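PDB 5D66: uncharacterized protein from Acinetobacter baumannii, which is of unknown function but folds as an ankyrin repeat domain, a scaffold that in many other proteins serves to bind protein partners. Local coordinates for residues 5-10 with 20-25; 12-17 with 49-54; 113-118 with 152-157; 142-147 with 181-186. One frame throughout, in Å; residues are numbered along the deposited sequence. Where two conformers were deposited one is given.

Interaction 1 of 4, residues 5-10 with 20-25; sequences YPLHMA and KHILSQ
Helix 6-12 and helix 16-23 run in roughly opposite directions and come closest, within these segments, at Leu7 and Ile22, whose CA atoms are 6.5 Å apart. Ile22 points its side chain toward the first helix and works it with both branches. CG1 lies beside the backbone N (chi1 -65°), and the chain then extends, so that CD1 reaches the backbone of the opposite helix, 3.7 Å from Pro6 O. The same methyl also lies against Pro6 CB and, a little more loosely, against Ala10 CB. The shorter branch, CG2, turns to Leu7 and packs 3.9 Å from Leu7 CD1, the two side chains crossing obliquely. Leu7 has CG anti to its backbone N (chi1 -175°), which swings its branched end into the gap between the helices. Its CD1 also meets Leu23 CD2 at 4.2 Å, so that one methyl of Leu7 serves two residues of the second helix. This antiparallel pair, joined by a short turn, is the helix-turn-helix hairpin of the ankyrin fold, and the packing of aliphatic side chains between its helices needs no hydrogen bond across the segments. Leu7 is further covered by Ile19 and by Ala39 of helix 39-45, while on another side of the first helix His8 NE2 makes a weak hydrogen bond to Ser37 O. Within 20-25, Ser24 OG folds back to His21 O at 2.6 Å, meeting that carbonyl in its plane, on a lone pair.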
loop_
_atom_site.group_PDB
_atom_site.type_symbol
_atom_site.label_atom_id
_atom_site.label_comp_id
_atom_site.label_asym_id
_atom_site.label_seq_id
_atom_site.Cartn_x
_atom_site.Cartn_y
_atom_site.Cartn_z
ATOM N N TYR A 5 8.383 -2.061 26.842
ATOM C CA TYR A 5 8.711 -2.421 25.437
ATOM C C TYR A 5 9.646 -1.355 24.877
ATOM O O TYR A 5 9.244 -0.485 24.098
ATOM C CB TYR A 5 7.388 -2.534 24.688
ATOM C CG TYR A 5 6.578 -3.733 25.151
ATOM C CD1 TYR A 5 7.016 -5.038 24.946
ATOM C CD2 TYR A 5 5.404 -3.561 25.866
ATOM C CE1 TYR A 5 6.286 -6.124 25.385
ATOM C CE2 TYR A 5 4.655 -4.648 26.334
ATOM C CZ TYR A 5 5.088 -5.925 26.080
ATOM O OH TYR A 5 4.381 -7.018 26.478
ATOM N N PRO A 6 10.912 -1.392 25.274
ATOM C CA PRO A 6 11.816 -0.305 24.925
ATOM C C PRO A 6 12.152 -0.205 23.433
ATOM O O PRO A 6 12.454 0.889 22.952
ATOM C CB PRO A 6 13.040 -0.571 25.801
ATOM C CG PRO A 6 12.996 -1.979 26.071
ATOM C CD PRO A 6 11.544 -2.352 26.182
ATOM N N LEU A 7 12.162 -1.320 22.707
ATOM C CA LEU A 7 12.460 -1.264 21.296
ATOM C C LEU A 7 11.387 -0.472 20.537
ATOM O O LEU A 7 11.676 0.309 19.649
ATOM C CB LEU A 7 12.603 -2.646 20.700
ATOM C CG LEU A 7 13.040 -2.696 19.238
ATOM C CD1 LEU A 7 14.440 -2.113 19.022
ATOM C CD2 LEU A 7 12.986 -4.090 18.684
ATOM N N HIS A 8 10.139 -0.653 20.970
ATOM C CA HIS A 8 9.004 0.010 20.354
ATOM C C HIS A 8 9.108 1.521 20.572
ATOM O O HIS A 8 8.849 2.308 19.657
ATOM C CB HIS A 8 7.717 -0.527 20.904
ATOM C CG HIS A 8 7.501 -1.986 20.597
ATOM N ND1 HIS A 8 8.233 -2.979 21.215
ATOM C CD2 HIS A 8 6.627 -2.609 19.752
ATOM C CE1 HIS A 8 7.833 -4.133 20.745
ATOM N NE2 HIS A 8 6.887 -3.936 19.840
HETATM N N MSE A 9 9.463 1.930 21.785
HETATM C CA MSE A 9 9.601 3.367 22.062
HETATM C C MSE A 9 10.746 3.955 21.238
HETATM O O MSE A 9 10.650 5.053 20.662
HETATM C CB MSE A 9 9.863 3.621 23.552
HETATM C CG MSE A 9 9.954 5.158 23.871
HETATM SE SE MSE A 9 8.160 6.032 23.772
HETATM C CE MSE A 9 8.134 7.166 22.292
ATOM N N ALA A 10 11.847 3.230 21.156
ATOM C CA ALA A 10 12.996 3.695 20.366
ATOM C C ALA A 10 12.601 3.846 18.886
ATOM O O ALA A 10 12.938 4.826 18.232
ATOM C CB ALA A 10 14.173 2.782 20.531
ATOM N N LYS A 20 20.096 0.362 17.917
ATOM C CA LYS A 20 21.293 -0.429 17.706
ATOM C C LYS A 20 21.681 -1.156 18.994
ATOM O O LYS A 20 21.982 -2.356 18.982
ATOM C CB LYS A 20 22.410 0.464 17.207
ATOM C CG LYS A 20 23.718 -0.252 16.863
ATOM C CD LYS A 20 24.955 0.685 16.821
ATOM C CE LYS A 20 24.741 1.883 15.918
ATOM N NZ LYS A 20 25.998 2.669 15.710
ATOM N N HIS A 21 21.632 -0.435 20.106
ATOM C CA HIS A 21 21.975 -1.032 21.373
ATOM C C HIS A 21 20.979 -2.159 21.754
ATOM O O HIS A 21 21.390 -3.238 22.176
ATOM C CB HIS A 21 21.980 0.028 22.442
ATOM C CG HIS A 21 22.220 -0.518 23.806
ATOM N ND1 HIS A 21 23.421 -1.081 24.183
ATOM C CD2 HIS A 21 21.410 -0.592 24.888
ATOM C CE1 HIS A 21 23.341 -1.485 25.438
ATOM N NE2 HIS A 21 22.130 -1.206 25.887
ATOM N N ILE A 22 19.697 -1.909 21.638
ATOM C CA ILE A 22 18.712 -2.950 21.978
ATOM C C ILE A 22 18.887 -4.173 21.096
ATOM O O ILE A 22 18.848 -5.318 21.610
ATOM C CB ILE A 22 17.305 -2.406 21.938
ATOM C CG1 ILE A 22 17.140 -1.344 23.019
ATOM C CG2 ILE A 22 16.292 -3.543 22.138
ATOM C CD1 ILE A 22 15.881 -0.513 22.906
ATOM N N LEU A 23 19.127 -3.967 19.801
ATOM C CA LEU A 23 19.234 -5.108 18.894
ATOM C C LEU A 23 20.449 -5.984 19.251
ATOM O O LEU A 23 20.415 -7.205 19.071
ATOM C CB LEU A 23 19.302 -4.639 17.452
ATOM C CG LEU A 23 18.024 -4.027 16.878
ATOM C CD1 LEU A 23 18.260 -3.682 15.442
ATOM C CD2 LEU A 23 16.801 -4.914 17.026
ATOM N N SER A 24 21.493 -5.367 19.803
ATOM C CA SER A 24 22.685 -6.105 20.240
ATOM C C SER A 24 22.431 -7.129 21.355
ATOM O O SER A 24 23.240 -8.010 21.558
ATOM C CB SER A 24 23.793 -5.120 20.662
ATOM O OG SER A 24 23.572 -4.679 22.002
ATOM N N GLN A 25 21.291 -7.024 22.032
ATOM C CA GLN A 25 20.886 -7.984 23.048
ATOM C C GLN A 25 20.386 -9.297 22.480
ATOM O O GLN A 25 20.200 -10.250 23.237
ATOM C CB GLN A 25 19.857 -7.354 23.962
ATOM C CG GLN A 25 20.460 -6.153 24.703
ATOM C CD GLN A 25 19.456 -5.197 25.297
ATOM O OE1 GLN A 25 18.240 -5.285 25.053
ATOM N NE2 GLN A 25 19.966 -4.242 26.060
#

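Interaction 2 of 4, residues 12-17 with 49-54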
loop_
_atom_site.group_PDB
_atom_site.type_symbol
_atom_site.label_atom_id
_atom_site.label_comp_id
_atom_site.label_asym_id
_atom_site.label_seq_id
_atom_site.Cartn_x
_atom_site.Cartn_y
_atom_site.Cartn_z
ATOM N N ALA A 12 9.509 4.361 17.744
ATOM C CA ALA A 12 8.621 5.506 17.645
ATOM C C ALA A 12 9.385 6.832 17.598
ATOM O O ALA A 12 8.952 7.791 16.961
ATOM C CB ALA A 12 7.675 5.540 18.822
ATOM N N ASN A 13 10.519 6.881 18.272
ATOM C CA ASN A 13 11.341 8.075 18.364
ATOM C C ASN A 13 12.381 8.200 17.269
ATOM O O ASN A 13 13.118 9.185 17.245
ATOM C CB ASN A 13 12.017 8.116 19.728
ATOM C CG ASN A 13 11.098 8.514 20.832
ATOM O OD1 ASN A 13 10.026 9.101 20.603
ATOM N ND2 ASN A 13 11.557 8.291 22.053
ATOM N N ASP A 14 12.463 7.215 16.385
ATOM C CA ASP A 14 13.517 7.215 15.343
ATOM C C ASP A 14 14.914 7.271 15.984
ATOM O O ASP A 14 15.874 7.811 15.409
ATOM C CB ASP A 14 13.361 8.353 14.326
ATOM C CG ASP A 14 13.898 7.957 12.965
ATOM O OD1 ASP A 14 13.852 6.770 12.569
ATOM O OD2 ASP A 14 14.422 8.876 12.270
ATOM N N ASP A 15 15.039 6.642 17.165
ATOM C CA ASP A 15 16.261 6.758 17.977
ATOM C C ASP A 15 17.208 5.622 17.585
ATOM O O ASP A 15 17.239 4.556 18.220
ATOM C CB ASP A 15 15.863 6.693 19.464
ATOM C CG ASP A 15 17.025 6.936 20.435
ATOM O OD1 ASP A 15 18.226 6.974 20.041
ATOM O OD2 ASP A 15 16.675 7.120 21.618
ATOM N N ILE A 16 17.995 5.830 16.523
ATOM C CA ILE A 16 18.657 4.652 15.951
ATOM C C ILE A 16 19.865 4.211 16.783
ATOM O O ILE A 16 20.181 3.040 16.744
ATOM C CB ILE A 16 18.946 4.711 14.437
ATOM C CG1 ILE A 16 19.978 5.807 14.191
ATOM C CG2 ILE A 16 17.584 4.825 13.587
ATOM C CD1 ILE A 16 20.288 6.012 12.737
ATOM N N GLN A 17 20.479 5.093 17.589
ATOM C CA GLN A 17 21.534 4.597 18.471
ATOM C C GLN A 17 20.970 3.682 19.547
ATOM O O GLN A 17 21.608 2.711 19.929
ATOM C CB GLN A 17 22.343 5.738 19.098
ATOM C CG GLN A 17 23.182 6.537 18.090
ATOM C CD GLN A 17 24.186 5.678 17.288
ATOM O OE1 GLN A 17 24.903 4.858 17.852
ATOM N NE2 GLN A 17 24.223 5.870 15.965
ATOM N N ILE A 49 11.846 6.549 8.731
ATOM C CA ILE A 49 12.584 5.857 7.662
ATOM C C ILE A 49 13.833 5.189 8.213
ATOM O O ILE A 49 14.148 4.059 7.860
ATOM C CB ILE A 49 12.877 6.862 6.553
ATOM C CG1 ILE A 49 11.561 7.343 5.885
ATOM C CG2 ILE A 49 13.856 6.340 5.517
ATOM C CD1 ILE A 49 11.691 8.589 5.105
ATOM N N HIS A 50 14.606 5.919 9.019
ATOM C CA HIS A 50 15.896 5.380 9.505
ATOM C C HIS A 50 15.681 4.203 10.417
ATOM O O HIS A 50 16.328 3.163 10.284
ATOM C CB HIS A 50 16.696 6.495 10.183
ATOM C CG HIS A 50 17.036 7.584 9.248
ATOM N ND1 HIS A 50 16.677 8.901 9.429
ATOM C CD2 HIS A 50 17.581 7.512 8.024
ATOM C CE1 HIS A 50 17.087 9.615 8.394
ATOM N NE2 HIS A 50 17.669 8.791 7.543
ATOM N N ALA A 51 14.728 4.318 11.344
ATOM C CA ALA A 51 14.421 3.191 12.229
ATOM C C ALA A 51 13.904 1.995 11.461
ATOM O O ALA A 51 14.300 0.872 11.686
ATOM C CB ALA A 51 13.379 3.594 13.270
ATOM N N ALA A 52 13.035 2.270 10.492
ATOM C CA ALA A 52 12.499 1.180 9.656
ATOM C C ALA A 52 13.643 0.485 8.898
ATOM O O ALA A 52 13.682 -0.759 8.861
ATOM C CB ALA A 52 11.449 1.691 8.699
ATOM N N HIS A 53 14.577 1.250 8.339
ATOM C CA HIS A 53 15.694 0.635 7.635
ATOM C C HIS A 53 16.494 -0.280 8.553
ATOM O O HIS A 53 16.843 -1.392 8.178
ATOM C CB HIS A 53 16.598 1.710 7.058
ATOM C CG HIS A 53 17.781 1.178 6.328
ATOM N ND1 HIS A 53 19.074 1.196 6.809
ATOM C CD2 HIS A 53 17.835 0.556 5.139
ATOM C CE1 HIS A 53 19.890 0.683 5.906
ATOM N NE2 HIS A 53 19.153 0.281 4.888
HETATM N N MSE A 54 16.811 0.195 9.747
HETATM C CA MSE A 54 17.617 -0.593 10.673
HETATM C C MSE A 54 16.893 -1.873 11.056
HETATM O O MSE A 54 17.485 -2.947 11.108
HETATM C CB MSE A 54 17.970 0.248 11.880
HETATM C CG MSE A 54 18.866 -0.463 12.855
HETATM SE SE MSE A 54 19.464 0.664 14.303
HETATM C CE MSE A 54 20.951 1.383 13.356
HETATM O O HOH W 1 13.974 8.719 9.643
#
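Asp14 lies where the chain leaves helix 6-12, in a Schellman motif whose positive phi (58°) directs the backbone into the turn before helix 16-23. Its CA is 5.2 Å from the CA of Ala51, and its carboxylate reaches the first turn of helix 49-57. OD1 accepts a hydrogen bond from Ala51 N at 2.9 Å; the N-H meets it nearly along the C-O axis, with an angle of 146° at the hydrogen. The close side of the contact continues through Ile16, which points toward the second helix with CG1 in the crowded position between backbone N and carbonyl carbon (chi1 66°). This leaves CG2 to press against the backbone between His50 and Ala51, 3.7 Å from Ala51 N. One helical turn further on, the selenomethionine Met54, bent at its last torsion, brings SE to 3.5 Å from Ile16 O and rests its methyl against Ile16 CB. Ala51 and Met54 also pack on Ile19 of helix 16-23, extending the apolar part. The other oxygen of Asp14 faces a looser, watery side. Water 1 donates to Asp14 OD2 at 2.7 Å and accepts from His50 N at 2.9 Å. The exposed His50 ring is nearly coplanar with the carboxylate and turns its edge to OD2, with ND1 3.6 Å away. Directly and through water, the aspartate thus takes up two N-H groups at the start of a helix, where its negative charge is probably favourable, and the contact ties together neighbouring helix-turn-helix hairpins stacked side by side, as in ankyrin repeat domains.

Interaction 3 of 4, residues 113-118 with 152-157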
loop_
_atom_site.group_PDB
_atom_site.type_symbol
_atom_site.label_atom_id
_atom_site.label_comp_id
_atom_site.label_asym_id
_atom_site.label_seq_id
_atom_site.Cartn_x
_atom_site.Cartn_y
_atom_site.Cartn_z
ATOM N N GLY A 113 -4.425 8.590 -4.670
ATOM C CA GLY A 113 -3.777 9.409 -5.673
ATOM C C GLY A 113 -2.292 9.443 -5.562
ATOM O O GLY A 113 -1.665 10.391 -6.039
ATOM N N HIS A 114 -1.660 8.405 -4.999
ATOM C CA HIS A 114 -0.215 8.377 -4.782
ATOM C C HIS A 114 0.456 7.792 -6.053
ATOM O O HIS A 114 0.655 6.592 -6.150
ATOM C CB HIS A 114 0.150 7.491 -3.557
ATOM C CG HIS A 114 -0.382 7.949 -2.251
ATOM N ND1 HIS A 114 -0.382 9.253 -1.839
ATOM C CD2 HIS A 114 -0.920 7.224 -1.229
ATOM C CE1 HIS A 114 -0.839 9.322 -0.590
ATOM N NE2 HIS A 114 -1.215 8.109 -0.223
ATOM N N VAL A 115 0.727 8.679 -7.010
ATOM C CA VAL A 115 1.103 8.225 -8.341
ATOM C C VAL A 115 2.397 7.367 -8.325
ATOM O O VAL A 115 2.444 6.299 -8.929
ATOM C CB VAL A 115 1.275 9.427 -9.327
ATOM C CG1 VAL A 115 1.706 8.959 -10.714
ATOM C CG2 VAL A 115 0.012 10.232 -9.453
ATOM N N GLU A 116 3.436 7.860 -7.656
ATOM C CA GLU A 116 4.722 7.144 -7.693
ATOM C C GLU A 116 4.618 5.824 -6.927
ATOM O O GLU A 116 5.261 4.850 -7.304
ATOM C CB GLU A 116 5.882 7.985 -7.158
ATOM C CG GLU A 116 6.155 9.207 -7.999
ATOM C CD GLU A 116 6.294 8.887 -9.442
ATOM O OE1 GLU A 116 7.003 7.938 -9.807
ATOM O OE2 GLU A 116 5.649 9.543 -10.271
ATOM N N THR A 117 3.781 5.774 -5.898
ATOM C CA THR A 117 3.543 4.519 -5.169
ATOM C C THR A 117 2.816 3.503 -6.083
ATOM O O THR A 117 3.194 2.337 -6.149
ATOM C CB THR A 117 2.759 4.768 -3.923
ATOM O OG1 THR A 117 3.486 5.645 -3.051
ATOM C CG2 THR A 117 2.476 3.504 -3.166
ATOM N N VAL A 118 1.811 3.961 -6.830
ATOM C CA VAL A 118 1.161 3.137 -7.821
ATOM C C VAL A 118 2.174 2.596 -8.854
ATOM O O VAL A 118 2.206 1.405 -9.134
ATOM C CB VAL A 118 -0.014 3.891 -8.492
ATOM C CG1 VAL A 118 -0.483 3.151 -9.767
ATOM C CG2 VAL A 118 -1.129 4.096 -7.512
ATOM N N TYR A 152 -5.216 11.235 -10.746
ATOM C CA TYR A 152 -6.073 10.116 -11.023
ATOM C C TYR A 152 -6.091 9.708 -12.491
ATOM O O TYR A 152 -6.155 8.524 -12.804
ATOM C CB TYR A 152 -7.508 10.347 -10.473
ATOM C CG TYR A 152 -7.480 10.392 -8.943
ATOM C CD1 TYR A 152 -7.380 9.248 -8.241
ATOM C CD2 TYR A 152 -7.451 11.603 -8.250
ATOM C CE1 TYR A 152 -7.301 9.263 -6.889
ATOM C CE2 TYR A 152 -7.349 11.642 -6.853
ATOM C CZ TYR A 152 -7.304 10.426 -6.180
ATOM O OH TYR A 152 -7.267 10.442 -4.792
ATOM N N GLN A 153 -6.031 10.699 -13.387
ATOM C CA GLN A 153 -5.819 10.354 -14.799
ATOM C C GLN A 153 -4.507 9.589 -14.994
ATOM O O GLN A 153 -4.471 8.590 -15.731
ATOM C CB GLN A 153 -5.786 11.605 -15.666
ATOM C CG GLN A 153 -7.120 12.303 -15.790
ATOM C CD GLN A 153 -7.005 13.633 -16.504
ATOM O OE1 GLN A 153 -6.158 13.825 -17.343
ATOM N NE2 GLN A 153 -7.839 14.560 -16.109
ATOM N N GLN A 154 -3.452 10.030 -14.306
ATOM C CA GLN A 154 -2.120 9.407 -14.454
ATOM C C GLN A 154 -2.194 7.963 -13.923
ATOM O O GLN A 154 -1.669 7.042 -14.564
ATOM C CB GLN A 154 -1.066 10.224 -13.717
ATOM C CG GLN A 154 -0.858 11.543 -14.394
ATOM C CD GLN A 154 -0.170 12.589 -13.531
ATOM O OE1 GLN A 154 0.295 12.288 -12.433
ATOM N NE2 GLN A 154 -0.048 13.794 -14.054
ATOM N N ILE A 155 -2.884 7.755 -12.807
ATOM C CA ILE A 155 -3.014 6.414 -12.205
ATOM C C ILE A 155 -3.853 5.518 -13.093
ATOM O O ILE A 155 -3.518 4.339 -13.294
ATOM C CB ILE A 155 -3.569 6.546 -10.796
ATOM C CG1 ILE A 155 -2.454 7.040 -9.859
ATOM C CG2 ILE A 155 -4.186 5.252 -10.292
ATOM C CD1 ILE A 155 -2.892 7.633 -8.591
ATOM N N VAL A 156 -4.996 6.015 -13.603
ATOM C CA VAL A 156 -5.760 5.247 -14.601
ATOM C C VAL A 156 -4.875 4.808 -15.767
ATOM O O VAL A 156 -4.898 3.652 -16.202
ATOM C CB VAL A 156 -7.011 5.982 -15.014
ATOM C CG1 VAL A 156 -7.670 5.336 -16.238
ATOM C CG2 VAL A 156 -8.004 6.075 -13.856
ATOM N N ALA A 157 -4.136 5.782 -16.329
ATOM C CA ALA A 157 -3.287 5.464 -17.452
ATOM C C ALA A 157 -2.267 4.388 -17.120
ATOM O O ALA A 157 -1.997 3.502 -17.924
ATOM C CB ALA A 157 -2.669 6.700 -18.018
#
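Tyr152 OH, the best-held polar atom here, is gripped by one hydrogen bond, to Glu111 O in the last turn of helix 106-111. Gly113 N lies 3.4 Å from the same Tyr152 OH, but at too poor an angle to count as a second. With its hydroxyl tethered, the ring rests against the bare backbone of Gly113, Tyr152 CZ 3.7 Å from Gly113 CA. Gly113 has positive phi (78°) in a Schellman motif, the turn that separates the two helices of an ankyrin hairpin. Its O accepts a hydrogen bond from Asn151 ND2. Ile155 also closes on the turn: CG1 lies beside its backbone N (chi1 -76°), and CD1 reaches to 3.5 Å from Gly113 CA. Along helix 115-124, the side chains of Val118 and Ile155 cross at about a right angle, Val118 CG2 4.0 Å from Ile155 CG1. Val115 CG2 touches both Ile155 CD1 and the extended amide end of Gln154, 3.6 Å from OE1. No hydrogen bond joins the two segments, so their cohesion comes from van der Waals contact and buried apolar surface, with polar anchoring supplied by Glu111 and Asn151 beside them.

Interaction 4 of 4, residues 142-147 with 181-186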
loop_
_atom_site.group_PDB
_atom_site.type_symbol
_atom_site.label_atom_id
_atom_site.label_comp_id
_atom_site.label_asym_id
_atom_site.label_seq_id
_atom_site.Cartn_x
_atom_site.Cartn_y
_atom_site.Cartn_z
ATOM N N ALA A 142 -9.725 4.367 -8.191
ATOM C CA ALA A 142 -9.158 5.590 -8.735
ATOM C C ALA A 142 -10.215 6.460 -9.411
ATOM O O ALA A 142 -10.153 7.693 -9.361
ATOM C CB ALA A 142 -8.074 5.248 -9.718
ATOM N N ILE A 143 -11.261 5.829 -9.974
ATOM C CA ILE A 143 -12.324 6.554 -10.655
ATOM C C ILE A 143 -13.338 7.044 -9.636
ATOM O O ILE A 143 -13.654 8.260 -9.642
ATOM C CB ILE A 143 -12.993 5.646 -11.706
ATOM C CG1 ILE A 143 -11.990 5.268 -12.827
ATOM C CG2 ILE A 143 -14.212 6.353 -12.328
ATOM C CD1 ILE A 143 -12.404 4.221 -13.719
ATOM N N ILE A 144 -13.864 6.141 -8.829
ATOM C CA ILE A 144 -14.965 6.472 -7.910
ATOM C C ILE A 144 -14.545 7.401 -6.784
ATOM O O ILE A 144 -15.300 8.277 -6.389
ATOM C CB ILE A 144 -15.512 5.154 -7.310
ATOM C CG1 ILE A 144 -16.154 4.292 -8.415
ATOM C CG2 ILE A 144 -16.484 5.426 -6.194
ATOM C CD1 ILE A 144 -16.471 2.859 -8.014
ATOM N N LEU A 145 -13.341 7.200 -6.256
ATOM C CA LEU A 145 -12.859 7.922 -5.091
ATOM C C LEU A 145 -11.859 9.035 -5.403
ATOM O O LEU A 145 -11.436 9.758 -4.509
ATOM C CB LEU A 145 -12.354 6.930 -4.031
ATOM C CG LEU A 145 -13.407 5.965 -3.555
ATOM C CD1 LEU A 145 -12.763 4.912 -2.658
ATOM C CD2 LEU A 145 -14.578 6.662 -2.824
ATOM N N GLY A 146 -11.458 9.166 -6.665
ATOM C CA GLY A 146 -10.637 10.258 -7.104
ATOM C C GLY A 146 -11.522 11.427 -7.519
ATOM O O GLY A 146 -12.752 11.362 -7.405
ATOM N N ASN A 147 -10.920 12.421 -8.123
ATOM C CA ASN A 147 -11.620 13.596 -8.618
ATOM C C ASN A 147 -11.535 13.762 -10.136
ATOM O O ASN A 147 -11.875 14.810 -10.670
ATOM C CB ASN A 147 -11.108 14.847 -7.901
ATOM C CG ASN A 147 -9.667 15.192 -8.245
ATOM O OD1 ASN A 147 -9.036 14.487 -9.000
ATOM N ND2 ASN A 147 -9.175 16.296 -7.726
ATOM N N ARG A 181 -18.268 7.847 -17.130
ATOM C CA ARG A 181 -19.283 8.598 -17.884
ATOM C C ARG A 181 -20.234 9.312 -16.930
ATOM O O ARG A 181 -20.610 10.459 -17.149
ATOM C CB ARG A 181 -20.003 7.645 -18.817
ATOM C CG ARG A 181 -19.269 7.336 -20.082
ATOM C CD ARG A 181 -19.879 6.286 -20.913
ATOM N NE ARG A 181 -19.191 6.181 -22.194
ATOM C CZ ARG A 181 -19.425 5.211 -23.076
ATOM N NH1 ARG A 181 -20.290 4.222 -22.804
ATOM N NH2 ARG A 181 -18.807 5.224 -24.237
ATOM N N THR A 182 -20.696 8.617 -15.886
ATOM C CA THR A 182 -21.642 9.173 -14.938
ATOM C C THR A 182 -21.078 10.446 -14.283
ATOM O O THR A 182 -21.832 11.335 -13.918
ATOM C CB THR A 182 -22.038 8.092 -13.914
ATOM O OG1 THR A 182 -22.913 7.149 -14.547
ATOM C CG2 THR A 182 -22.735 8.693 -12.744
ATOM N N ARG A 183 -19.755 10.477 -14.117
ATOM C CA ARG A 183 -19.052 11.558 -13.479
ATOM C C ARG A 183 -18.536 12.599 -14.457
ATOM O O ARG A 183 -18.018 13.646 -14.013
ATOM C CB ARG A 183 -17.913 10.991 -12.668
ATOM C CG ARG A 183 -18.421 10.251 -11.447
ATOM C CD ARG A 183 -17.380 9.411 -10.781
ATOM N NE ARG A 183 -17.908 8.696 -9.616
ATOM C CZ ARG A 183 -18.698 7.634 -9.674
ATOM N NH1 ARG A 183 -19.011 7.068 -10.837
ATOM N NH2 ARG A 183 -19.144 7.083 -8.519
ATOM N N GLY A 184 -18.694 12.395 -15.759
ATOM C CA GLY A 184 -18.193 13.356 -16.714
ATOM C C GLY A 184 -16.687 13.445 -16.810
ATOM O O GLY A 184 -16.142 14.477 -17.176
ATOM N N TYR A 185 -15.998 12.356 -16.502
ATOM C CA TYR A 185 -14.528 12.341 -16.525
ATOM C C TYR A 185 -14.032 12.001 -17.924
ATOM O O TYR A 185 -13.877 10.831 -18.276
ATOM C CB TYR A 185 -14.003 11.308 -15.503
ATOM C CG TYR A 185 -14.227 11.690 -14.058
ATOM C CD1 TYR A 185 -14.511 12.954 -13.615
ATOM C CD2 TYR A 185 -14.144 10.675 -13.106
ATOM C CE1 TYR A 185 -14.630 13.249 -12.279
ATOM C CE2 TYR A 185 -14.272 10.958 -11.754
ATOM C CZ TYR A 185 -14.532 12.234 -11.331
ATOM O OH TYR A 185 -14.650 12.548 -10.002
ATOM N N ARG A 186 -13.873 13.034 -18.750
ATOM C CA ARG A 186 -13.736 12.790 -20.188
ATOM C C ARG A 186 -12.413 12.156 -20.518
ATOM O O ARG A 186 -12.314 11.261 -21.374
ATOM C CB ARG A 186 -13.839 14.101 -20.949
ATOM C CG ARG A 186 -15.156 14.817 -20.721
ATOM C CD ARG A 186 -15.239 16.089 -21.580
ATOM N NE ARG A 186 -14.220 17.059 -21.214
ATOM C CZ ARG A 186 -13.678 17.951 -22.032
ATOM N NH1 ARG A 186 -14.050 18.040 -23.292
ATOM N NH2 ARG A 186 -12.701 18.776 -21.600
HETATM O O HOH W 2 -18.044 8.961 -6.774
HETATM O O HOH W 3 -15.349 10.500 -8.465
#
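The turn that joins helix 176-183 to helix 186-194 begins with a Schellman motif at Gly184, and the side chains on either side of this glycine, Arg183 and Tyr185, reach across to the end of helix 138-144. Tyr185 holds CG anti to its carbonyl carbon (chi1 -69°), and its second torsion of -18° turns one ring face to Arg183, whose CB sits 3.6 Å above the ring centre of Tyr185. The ring edge goes to the helix end: Tyr185 CE2 lies 3.5 Å from Ile143 O, which is in the ring plane. At the tip, Tyr185 OH approaches the backbone where it leaves the helix, 3.3 Å from Asn147 C. Water 3 lies beside this hydroxyl, 2.7 Å from Tyr185 OH, and can donate to Ile144 O and Gly146 O, though it has too few protons to serve every nearby acceptor at once. Such a contact links the turns of neighbouring helix pairs in an ankyrin stack, here through carbonyls at a helix C terminus. Arg183 runs extended from CG to NE and then turns its guanidinium (chi4 75°) so that one face lies against Ile144, with NH2 3.9 Å from Ile144 CG2. At the edge of this group, water 2 accepts from Arg183 NH2 at 2.8 Å and donates to Ile144 O at 2.9 Å. The other terminal nitrogen, NH1, is fixed by a hydrogen bond to His179 O in its own helix. The side chain of Ile143 also packs on helices 176-183 and 186-194.

From the N terminus, interaction 1 closes the shortest loop, folding helix 16-23 back on helix 6-12. Interaction 2 starts from the turn inside that loop and ends on helix 49-57, so the two cross; they touch, with a probable hydrogen bond between Ala10 O and Asp15 N. Interactions 3 and 4 both open only after the first two have closed. Interaction 3 joins helix 115-124 to helix 150-162, and interaction 4 starts between its segments and reaches 181-186, so these also cross. Tyr152 packs against Ala142, Gly146 and Asn147 where they meet. Interaction 1 holds two consecutive helices together, while the other three each bridge adjacent hairpins, 2 toward the N-terminal end and 3 and 4 toward the C-terminal end.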